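Mannan endo-1,4-beta-mannosidase (Bacillus subtilis, PDB 3CBW) hydrolyses internal beta-1,4-mannosidic linkages in mannan, galactomannan and glucomannan, and takes part in glucomannan degradation. Local coordinates at residues A[108-113]-A[170-175]; A[219-224]-A[242-247]. The protein carries 3 engineered substitutions. All blocks are in the same frame, centred on the assembly; numbering follows the deposited sequence.

Contact 1: residues A[108-113]-A[170-175]; sequences IPQISL and LFRPLH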
ATOM      1  N   ILE A 108       3.466   7.032   9.956  1.00  9.17           N
ATOM      2  CA  ILE A 108       4.253   6.554   8.814  1.00  9.71           C
ATOM      3  C   ILE A 108       3.437   6.774   7.538  1.00  8.71           C
ATOM      4  O   ILE A 108       2.248   6.447   7.493  1.00  8.47           O
ATOM      5  CB  ILE A 108       4.583   5.033   8.916  1.00 10.38           C
ATOM      6  CG1 ILE A 108       5.364   4.671  10.179  1.00 12.02           C
ATOM      7  CG2 ILE A 108       5.359   4.551   7.682  1.00 11.93           C
ATOM      8  CD1 ILE A 108       5.440   3.154  10.417  1.00 11.79           C
ATOM      9  N   PRO A 109       4.055   7.351   6.497  1.00  8.15           N
ATOM     10  CA  PRO A 109       3.331   7.517   5.233  1.00  7.80           C
ATOM     11  C   PRO A 109       3.321   6.266   4.361  1.00  7.66           C
ATOM     12  O   PRO A 109       4.235   5.437   4.418  1.00  7.97           O
ATOM     13  CB  PRO A 109       4.088   8.664   4.558  1.00  8.93           C
ATOM     14  CG  PRO A 109       5.502   8.478   5.031  1.00  9.73           C
ATOM     15  CD  PRO A 109       5.408   7.948   6.450  1.00  8.90           C
ATOM     16  N   GLN A 110       2.284   6.180   3.539  1.00  7.36           N
ATOM     17  CA  GLN A 110       2.111   5.100   2.574  1.00  7.10           C
ATOM     18  C   GLN A 110       1.720   5.715   1.246  1.00  7.41           C
ATOM     19  O   GLN A 110       0.860   6.598   1.193  1.00  7.43           O
ATOM     20  CB  GLN A 110       1.019   4.131   3.041  1.00  7.49           C
ATOM     21  CG  GLN A 110       0.792   2.904   2.149  1.00  7.43           C
ATOM     22  CD  GLN A 110      -0.402   2.960   1.188  1.00  7.49           C
ATOM     23  OE1 GLN A 110      -0.850   1.902   0.740  1.00  8.38           O
ATOM     24  NE2 GLN A 110      -0.923   4.152   0.871  1.00  8.11           N
ATOM     25  N   ILE A 111       2.330   5.232   0.169  1.00  6.87           N
ATOM     26  CA  ILE A 111       1.996   5.693  -1.183  1.00  7.83           C
ATOM     27  C   ILE A 111       1.597   4.533  -2.087  1.00  7.63           C
ATOM     28  O   ILE A 111       2.303   3.521  -2.161  1.00  8.35           O
ATOM     29  CB  ILE A 111       3.187   6.483  -1.806  1.00  8.02           C
ATOM     30  CG1 ILE A 111       3.426   7.761  -0.990  1.00  9.86           C
ATOM     31  CG2 ILE A 111       2.932   6.808  -3.281  1.00  9.83           C
ATOM     32  CD1 ILE A 111       4.707   8.518  -1.317  1.00  9.75           C
ATOM     33  N   SER A 112       0.450   4.698  -2.748  1.00  7.74           N
ATOM     34  CA  SER A 112       0.009   3.810  -3.828  1.00  7.57           C
ATOM     35  C   SER A 112      -0.084   4.600  -5.123  1.00  7.65           C
ATOM     36  O   SER A 112       0.093   5.813  -5.125  1.00  8.03           O
ATOM     37  CB  SER A 112      -1.347   3.170  -3.502  1.00  8.48           C
ATOM     38  OG  SER A 112      -2.365   4.150  -3.338  1.00  9.21           O
ATOM     39  N   LEU A 113      -0.345   3.893  -6.221  1.00  7.77           N
ATOM     40  CA  LEU A 113      -0.350   4.508  -7.549  1.00  7.77           C
ATOM     41  C   LEU A 113      -1.454   3.962  -8.438  1.00  8.17           C
ATOM     42  O   LEU A 113      -1.368   2.828  -8.919  1.00  9.03           O
ATOM     43  CB  LEU A 113       0.976   4.246  -8.261  1.00  8.13           C
ATOM     44  CG  LEU A 113       2.268   4.697  -7.567  1.00  8.60           C
ATOM     45  CD1 LEU A 113       3.496   4.048  -8.171  1.00  9.22           C
ATOM     46  CD2 LEU A 113       2.391   6.211  -7.604  1.00  9.60           C
ATOM     47  N   LEU A 170       5.976   3.366   3.088  1.00  7.28           N
ATOM     48  CA  LEU A 170       5.370   2.111   2.668  1.00  7.24           C
ATOM     49  C   LEU A 170       4.931   2.316   1.219  1.00  7.42           C
ATOM     50  O   LEU A 170       3.979   3.049   0.949  1.00  8.03           O
ATOM     51  CB  LEU A 170       4.175   1.805   3.561  1.00  7.60           C
ATOM     52  CG  LEU A 170       4.486   1.518   5.031  1.00  7.91           C
ATOM     53  CD1 LEU A 170       3.226   1.540   5.897  1.00  8.83           C
ATOM     54  CD2 LEU A 170       5.222   0.191   5.187  1.00 10.33           C
ATOM     55  N   PHE A 171       5.648   1.686   0.291  1.00  7.36           N
ATOM     56  CA  PHE A 171       5.442   1.920  -1.148  1.00  7.13           C
ATOM     57  C   PHE A 171       4.751   0.703  -1.728  1.00  6.92           C
ATOM     58  O   PHE A 171       5.288  -0.413  -1.678  1.00  6.89           O
ATOM     59  CB  PHE A 171       6.783   2.175  -1.833  1.00  7.61           C
ATOM     60  CG  PHE A 171       6.671   2.522  -3.287  1.00  6.53           C
ATOM     61  CD1 PHE A 171       5.981   3.656  -3.690  1.00  8.83           C
ATOM     62  CD2 PHE A 171       7.302   1.743  -4.251  1.00  7.45           C
ATOM     63  CE1 PHE A 171       5.881   3.996  -5.028  1.00  9.65           C
ATOM     64  CE2 PHE A 171       7.225   2.084  -5.601  1.00  8.24           C
ATOM     65  CZ  PHE A 171       6.509   3.212  -5.997  1.00  9.21           C
ATOM     66  N   ARG A 172       3.539   0.913  -2.229  1.00  6.95           N
ATOM     67  CA  ARG A 172       2.673  -0.193  -2.611  1.00  6.76           C
ATOM     68  C   ARG A 172       2.239  -0.031  -4.069  1.00  7.04           C
ATOM     69  O   ARG A 172       1.131   0.408  -4.334  1.00  7.45           O
ATOM     70  CB  ARG A 172       1.466  -0.225  -1.663  1.00  6.97           C
ATOM     71  CG  ARG A 172       0.505  -1.387  -1.886  1.00  7.43           C
ATOM     72  CD  ARG A 172      -0.579  -1.387  -0.818  1.00  8.15           C
ATOM     73  NE  ARG A 172      -1.484  -0.240  -0.887  1.00  8.22           N
ATOM     74  CZ  ARG A 172      -2.684  -0.238  -1.448  1.00  8.98           C
ATOM     75  NH1 ARG A 172      -3.173  -1.328  -2.019  1.00  9.49           N
ATOM     76  NH2 ARG A 172      -3.406   0.863  -1.439  1.00 10.10           N
ATOM     77  N   PRO A 173       3.115  -0.407  -5.018  1.00  7.17           N
ATOM     78  CA  PRO A 173       2.820  -0.260  -6.443  1.00  7.42           C
ATOM     79  C   PRO A 173       2.081  -1.476  -7.005  1.00  7.02           C
ATOM     80  O   PRO A 173       2.214  -2.589  -6.481  1.00  7.97           O
ATOM     81  CB  PRO A 173       4.208  -0.200  -7.060  1.00  7.91           C
ATOM     82  CG  PRO A 173       5.019  -1.151  -6.205  1.00  8.06           C
ATOM     83  CD  PRO A 173       4.469  -0.963  -4.795  1.00  7.70           C
ATOM     84  N   LEU A 174       1.324  -1.271  -8.083  1.00  7.11           N
ATOM     85  CA  LEU A 174       0.794  -2.386  -8.882  1.00  7.46           C
ATOM     86  C   LEU A 174      -0.054  -3.336  -8.048  1.00  7.78           C
ATOM     87  O   LEU A 174       0.062  -4.562  -8.142  1.00  7.88           O
ATOM     88  CB  LEU A 174       1.929  -3.144  -9.571  1.00  8.28           C
ATOM     89  CG  LEU A 174       2.875  -2.341 -10.459  1.00  8.64           C
ATOM     90  CD1 LEU A 174       3.987  -3.252 -10.931  1.00 10.57           C
ATOM     91  CD2 LEU A 174       2.154  -1.716 -11.641  1.00  9.43           C
ATOM     92  N   HIS A 175      -0.954  -2.753  -7.258  1.00  7.06           N
ATOM     93  CA  HIS A 175      -1.786  -3.517  -6.335  1.00  7.26           C
ATOM     94  C   HIS A 175      -2.961  -4.195  -7.044  1.00  7.20           C
ATOM     95  O   HIS A 175      -3.311  -3.853  -8.182  1.00  7.34           O
ATOM     96  CB  HIS A 175      -2.272  -2.595  -5.215  1.00  7.48           C
ATOM     97  CG  HIS A 175      -3.146  -1.474  -5.674  1.00  7.23           C
ATOM     98  ND1 HIS A 175      -2.724  -0.491  -6.552  1.00  8.78           N
ATOM     99  CD2 HIS A 175      -4.406  -1.140  -5.304  1.00  7.98           C
ATOM    100  CE1 HIS A 175      -3.714   0.369  -6.734  1.00  8.92           C
ATOM    101  NE2 HIS A 175      -4.736   0.010  -5.976  1.00  8.59           N
TER
HETATM  102  O   HOH W   1      -3.255   3.989  -0.847  1.00 10.80           O
HETATM  103  O   HOH W   2      -0.315   1.099  -6.511  1.00  7.96           O
HETATM  104  O   HOH W   3       0.260   0.810  -9.764  1.00  9.77           O
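Neighbouring parallel strands of the (β/α)8 barrel, 108-113 and 170-172, run with their directions 13° apart. Their early part is closely knit. L170 N donates to P109 O (3.0 Å), L170 O accepts from I111 N, and R172 N reaches I111 O almost along the C=O axis (2.9 Å); P109 suits its place, since its bond to L170 uses the carbonyl and needs no N-H. I111, L113 and F171 pack toward helix 143-163, where L113 CD1 meets F171 CZ at 3.8 Å. L170 and Q110 lie on the other face, crossing at about a right angle with Q110 CG on L170 CB (3.8 Å).

Beyond them, on that face, the contact turns polar. R172 runs extended until chi3 (66°) bends the chain and lays its guanidinium nearly coplanar with the Q110 amide, so that NE bonds OE1 at 2.8 Å. An arginine suits this place because NH1 and NH2 are left to form salt bridges with D249 and E275, the probable catalytic nucleophile. One water accepts from Q110 NE2 and R172 NH2 and donates to S112 OG, which also bonds D76.

From the R172 carbonyl onward water replaces direct pairing. One molecule takes L113 N, gives to R172 O (2.7 Å) and bonds ND1 of H175, which probably helps hold the nucleophile; another accepts from L174 N (2.9 Å) and donates to L113 O (2.7 Å).

Contact 2: residues A[219-224]-A[242-247]; sequences HLIWVY and YVDIVG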
ATOM      1  N   HIS A 219      14.677   4.694   0.973  1.00  8.52           N
ATOM      2  CA  HIS A 219      13.736   4.895   2.070  1.00  8.35           C
ATOM      3  C   HIS A 219      12.430   4.134   1.825  1.00  7.99           C
ATOM      4  O   HIS A 219      11.454   4.364   2.528  1.00  8.59           O
ATOM      5  CB  HIS A 219      13.459   6.389   2.239  1.00  8.57           C
ATOM      6  CG  HIS A 219      12.788   7.014   1.055  1.00  8.15           C
ATOM      7  ND1 HIS A 219      13.137   6.709  -0.247  1.00  9.27           N
ATOM      8  CD2 HIS A 219      11.760   7.895   0.978  1.00  8.14           C
ATOM      9  CE1 HIS A 219      12.361   7.393  -1.074  1.00  8.72           C
ATOM     10  NE2 HIS A 219      11.523   8.122  -0.356  1.00  8.14           N
ATOM     11  N   LEU A 220      12.411   3.237   0.841  1.00  7.96           N
ATOM     12  CA  LEU A 220      11.181   2.535   0.466  1.00  7.73           C
ATOM     13  C   LEU A 220      11.090   1.144   1.065  1.00  7.63           C
ATOM     14  O   LEU A 220      12.058   0.376   1.071  1.00  8.67           O
ATOM     15  CB  LEU A 220      11.064   2.413  -1.059  1.00  7.85           C
ATOM     16  CG  LEU A 220      11.163   3.713  -1.863  1.00  8.09           C
ATOM     17  CD1 LEU A 220      11.020   3.455  -3.349  1.00 10.04           C
ATOM     18  CD2 LEU A 220      10.113   4.726  -1.383  1.00 10.03           C
ATOM     19  N   ILE A 221       9.899   0.852   1.579  1.00  7.07           N
ATOM     20  CA  ILE A 221       9.521  -0.472   2.070  1.00  7.60           C
ATOM     21  C   ILE A 221       8.478  -0.971   1.082  1.00  7.27           C
ATOM     22  O   ILE A 221       7.445  -0.338   0.888  1.00  7.75           O
ATOM     23  CB  ILE A 221       8.958  -0.368   3.501  1.00  7.26           C
ATOM     24  CG1 ILE A 221      10.072   0.066   4.472  1.00  9.26           C
ATOM     25  CG2 ILE A 221       8.327  -1.694   3.942  1.00  7.52           C
ATOM     26  CD1 ILE A 221       9.597   0.348   5.888  1.00 10.05           C
ATOM     27  N   TRP A 222       8.776  -2.086   0.427  1.00  6.22           N
ATOM     28  CA  TRP A 222       8.027  -2.552  -0.735  1.00  6.73           C
ATOM     29  C   TRP A 222       6.877  -3.470  -0.351  1.00  6.62           C
ATOM     30  O   TRP A 222       7.089  -4.487   0.332  1.00  6.51           O
ATOM     31  CB  TRP A 222       8.993  -3.253  -1.701  1.00  6.95           C
ATOM     32  CG  TRP A 222       9.905  -2.262  -2.344  1.00  7.14           C
ATOM     33  CD1 TRP A 222      11.022  -1.702  -1.795  1.00  8.24           C
ATOM     34  CD2 TRP A 222       9.731  -1.657  -3.623  1.00  7.29           C
ATOM     35  NE1 TRP A 222      11.570  -0.799  -2.673  1.00  7.72           N
ATOM     36  CE2 TRP A 222      10.798  -0.752  -3.803  1.00  7.70           C
ATOM     37  CE3 TRP A 222       8.800  -1.819  -4.655  1.00  6.95           C
ATOM     38  CZ2 TRP A 222      10.955  -0.001  -4.969  1.00  8.45           C
ATOM     39  CZ3 TRP A 222       8.958  -1.069  -5.817  1.00  7.81           C
ATOM     40  CH2 TRP A 222      10.014  -0.160  -5.956  1.00  7.99           C
ATOM     41  N   VAL A 223       5.667  -3.118  -0.795  1.00  6.76           N
ATOM     42  CA  VAL A 223       4.446  -3.824  -0.372  1.00  7.48           C
ATOM     43  C   VAL A 223       3.776  -4.497  -1.572  1.00  7.54           C
ATOM     44  O   VAL A 223       3.497  -3.838  -2.574  1.00  8.34           O
ATOM     45  CB  VAL A 223       3.464  -2.857   0.331  1.00  7.54           C
ATOM     46  CG1 VAL A 223       2.232  -3.585   0.867  1.00  8.18           C
ATOM     47  CG2 VAL A 223       4.176  -2.082   1.459  1.00  8.08           C
ATOM     48  N   TYR A 224       3.500  -5.800  -1.447  1.00  6.72           N
ATOM     49  CA  TYR A 224       2.836  -6.617  -2.481  1.00  7.41           C
ATOM     50  C   TYR A 224       1.425  -6.890  -2.003  1.00  6.86           C
ATOM     51  O   TYR A 224       1.253  -7.523  -0.954  1.00  7.37           O
ATOM     52  CB  TYR A 224       3.623  -7.920  -2.622  1.00  7.78           C
ATOM     53  CG  TYR A 224       2.940  -9.029  -3.395  1.00  7.29           C
ATOM     54  CD1 TYR A 224       2.893  -9.001  -4.796  1.00  8.66           C
ATOM     55  CD2 TYR A 224       2.373 -10.122  -2.736  1.00  7.90           C
ATOM     56  CE1 TYR A 224       2.277 -10.012  -5.516  1.00  8.17           C
ATOM     57  CE2 TYR A 224       1.743 -11.140  -3.465  1.00  7.76           C
ATOM     58  CZ  TYR A 224       1.713 -11.074  -4.844  1.00  8.11           C
ATOM     59  OH  TYR A 224       1.112 -12.067  -5.575  1.00  9.36           O
ATOM     60  N   TYR A 242      12.327  -8.622  -3.697  1.00  8.20           N
ATOM     61  CA  TYR A 242      11.662  -7.428  -4.204  1.00  8.18           C
ATOM     62  C   TYR A 242      10.515  -6.974  -3.320  1.00  7.92           C
ATOM     63  O   TYR A 242       9.867  -5.984  -3.657  1.00  7.97           O
ATOM     64  CB  TYR A 242      11.131  -7.644  -5.630  1.00  9.12           C
ATOM     65  CG  TYR A 242      12.126  -8.317  -6.550  1.00  9.27           C
ATOM     66  CD1 TYR A 242      13.269  -7.657  -7.015  1.00 11.34           C
ATOM     67  CD2 TYR A 242      11.978  -9.665  -6.874  1.00 11.15           C
ATOM     68  CE1 TYR A 242      14.184  -8.313  -7.853  1.00 11.38           C
ATOM     69  CE2 TYR A 242      12.879 -10.317  -7.690  1.00 11.94           C
ATOM     70  CZ  TYR A 242      13.973  -9.642  -8.163  1.00 10.34           C
ATOM     71  OH  TYR A 242      14.861 -10.318  -8.973  1.00 11.78           O
ATOM     72  N   VAL A 243      10.250  -7.687  -2.223  1.00  7.76           N
ATOM     73  CA  VAL A 243       9.057  -7.441  -1.404  1.00  8.06           C
ATOM     74  C   VAL A 243       9.429  -7.475   0.058  1.00  7.77           C
ATOM     75  O   VAL A 243      10.037  -8.436   0.533  1.00  7.84           O
ATOM     76  CB  VAL A 243       7.965  -8.520  -1.660  1.00  8.25           C
ATOM     77  CG1 VAL A 243       6.773  -8.320  -0.726  1.00  8.54           C
ATOM     78  CG2 VAL A 243       7.484  -8.482  -3.108  1.00  9.33           C
ATOM     79  N   ASP A 244       9.040  -6.433   0.780  1.00  6.96           N
ATOM     80  CA  ASP A 244       9.220  -6.381   2.232  1.00  7.35           C
ATOM     81  C   ASP A 244       7.995  -6.851   3.018  1.00  7.15           C
ATOM     82  O   ASP A 244       8.135  -7.514   4.053  1.00  7.71           O
ATOM     83  CB  ASP A 244       9.579  -4.955   2.669  1.00  7.28           C
ATOM     84  CG  ASP A 244      10.938  -4.531   2.171  1.00  7.88           C
ATOM     85  OD1 ASP A 244      11.926  -5.215   2.507  1.00  8.44           O
ATOM     86  OD2 ASP A 244      11.031  -3.512   1.452  1.00  7.69           O
ATOM     87  N   ILE A 245       6.803  -6.476   2.544  1.00  7.14           N
ATOM     88  CA  ILE A 245       5.541  -6.741   3.241  1.00  7.21           C
ATOM     89  C   ILE A 245       4.565  -7.288   2.231  1.00  6.96           C
ATOM     90  O   ILE A 245       4.487  -6.784   1.110  1.00  6.95           O
ATOM     91  CB  ILE A 245       4.969  -5.439   3.893  1.00  7.14           C
ATOM     92  CG1 ILE A 245       5.899  -4.948   5.008  1.00  8.25           C
ATOM     93  CG2 ILE A 245       3.536  -5.628   4.414  1.00  7.22           C
ATOM     94  CD1 ILE A 245       5.555  -3.587   5.587  1.00  8.34           C
ATOM     95  N   VAL A 246       3.849  -8.342   2.617  1.00  7.28           N
ATOM     96  CA  VAL A 246       2.760  -8.880   1.800  1.00  7.58           C
ATOM     97  C   VAL A 246       1.434  -8.510   2.446  1.00  7.15           C
ATOM     98  O   VAL A 246       1.363  -8.280   3.662  1.00  7.46           O
ATOM     99  CB  VAL A 246       2.863 -10.417   1.613  1.00  7.59           C
ATOM    100  CG1 VAL A 246       4.137 -10.752   0.865  1.00  8.10           C
ATOM    101  CG2 VAL A 246       2.813 -11.172   2.970  1.00  8.42           C
ATOM    102  N   GLY A 247       0.368  -8.455   1.664  1.00  7.17           N
ATOM    103  CA  GLY A 247      -0.897  -8.125   2.278  1.00  7.62           C
ATOM    104  C   GLY A 247      -2.071  -8.278   1.359  1.00  7.48           C
ATOM    105  O   GLY A 247      -1.918  -8.579   0.182  1.00  8.31           O
TER
HETATM  106  O   HOH W   4      13.491  -2.328   0.904  1.00  9.21           O
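Strand 220-224 lies parallel to strand 245-247 in the barrel wall, and D244, just ahead of the second strand, fastens the start of their pairing. Its CB sits 3.4 Å from W222 O and packs against the methyl I221 CG2. From there CG leaves anti to the carbonyl carbon (chi1 -67°), swinging the carboxylate back alongside the first strand. OD2 then takes the amide of W222 N at 2.9 Å, through its anti lone pair and almost straight (174°). The same oxygen lies at the edge of the indole, near CD1, and accepts from a water (2.8 Å) that also donates to L220 O. OD1 turns to V15 N. An alanine here would probably loosen the start of the pairing, since W222 N and V15 N would lose the carboxylate they bond and the water one of its two acceptors.

The backbone adds to the hold. With psi at -40°, D244 presents its own N and that of I245 to one acceptor, W222 O, which receives both (2.8 Å from D244 N). Regular parallel pairing follows, with Y224 N on I245 O and G247 N on Y224 O. Beta-branched residues, at home in extended strands, pack alongside: I245 CD1 meets I221 CG2 at 3.7 Å on the side facing L170. Y224 CB rests on V243 CG1 (3.7 Å), and the Y224 hydroxyl bonds K233 O. A buried carboxylate met by two backbone N-H groups and a water is likely to remain ionised, since these donors would stabilise its negative charge.

How the contacts relate
Contacts 1 and 2 are consecutive pieces of one barrel wall, their centres about 9 Å apart. The inner strands 169-172 and 220-224 join them: F171 pairs through probable hydrogen bonds, F171 N to I221 O (2.8 Å) and F171 O to V223 N. On the helix-covered outer side of the wall the rings of F171 and W222 meet edge-to-face, with CE2 of F171 3.6 Å from CH2 of W222. Contact 1 lies nearer the catalytic apparatus, the R172 side chain being about 3 Å from that of E275, the likely nucleophile. Contact 2 stands back: the V223 side chain is about 9 Å from that of E275 and about 8 Å from that of H175, which probably keeps E275 in position.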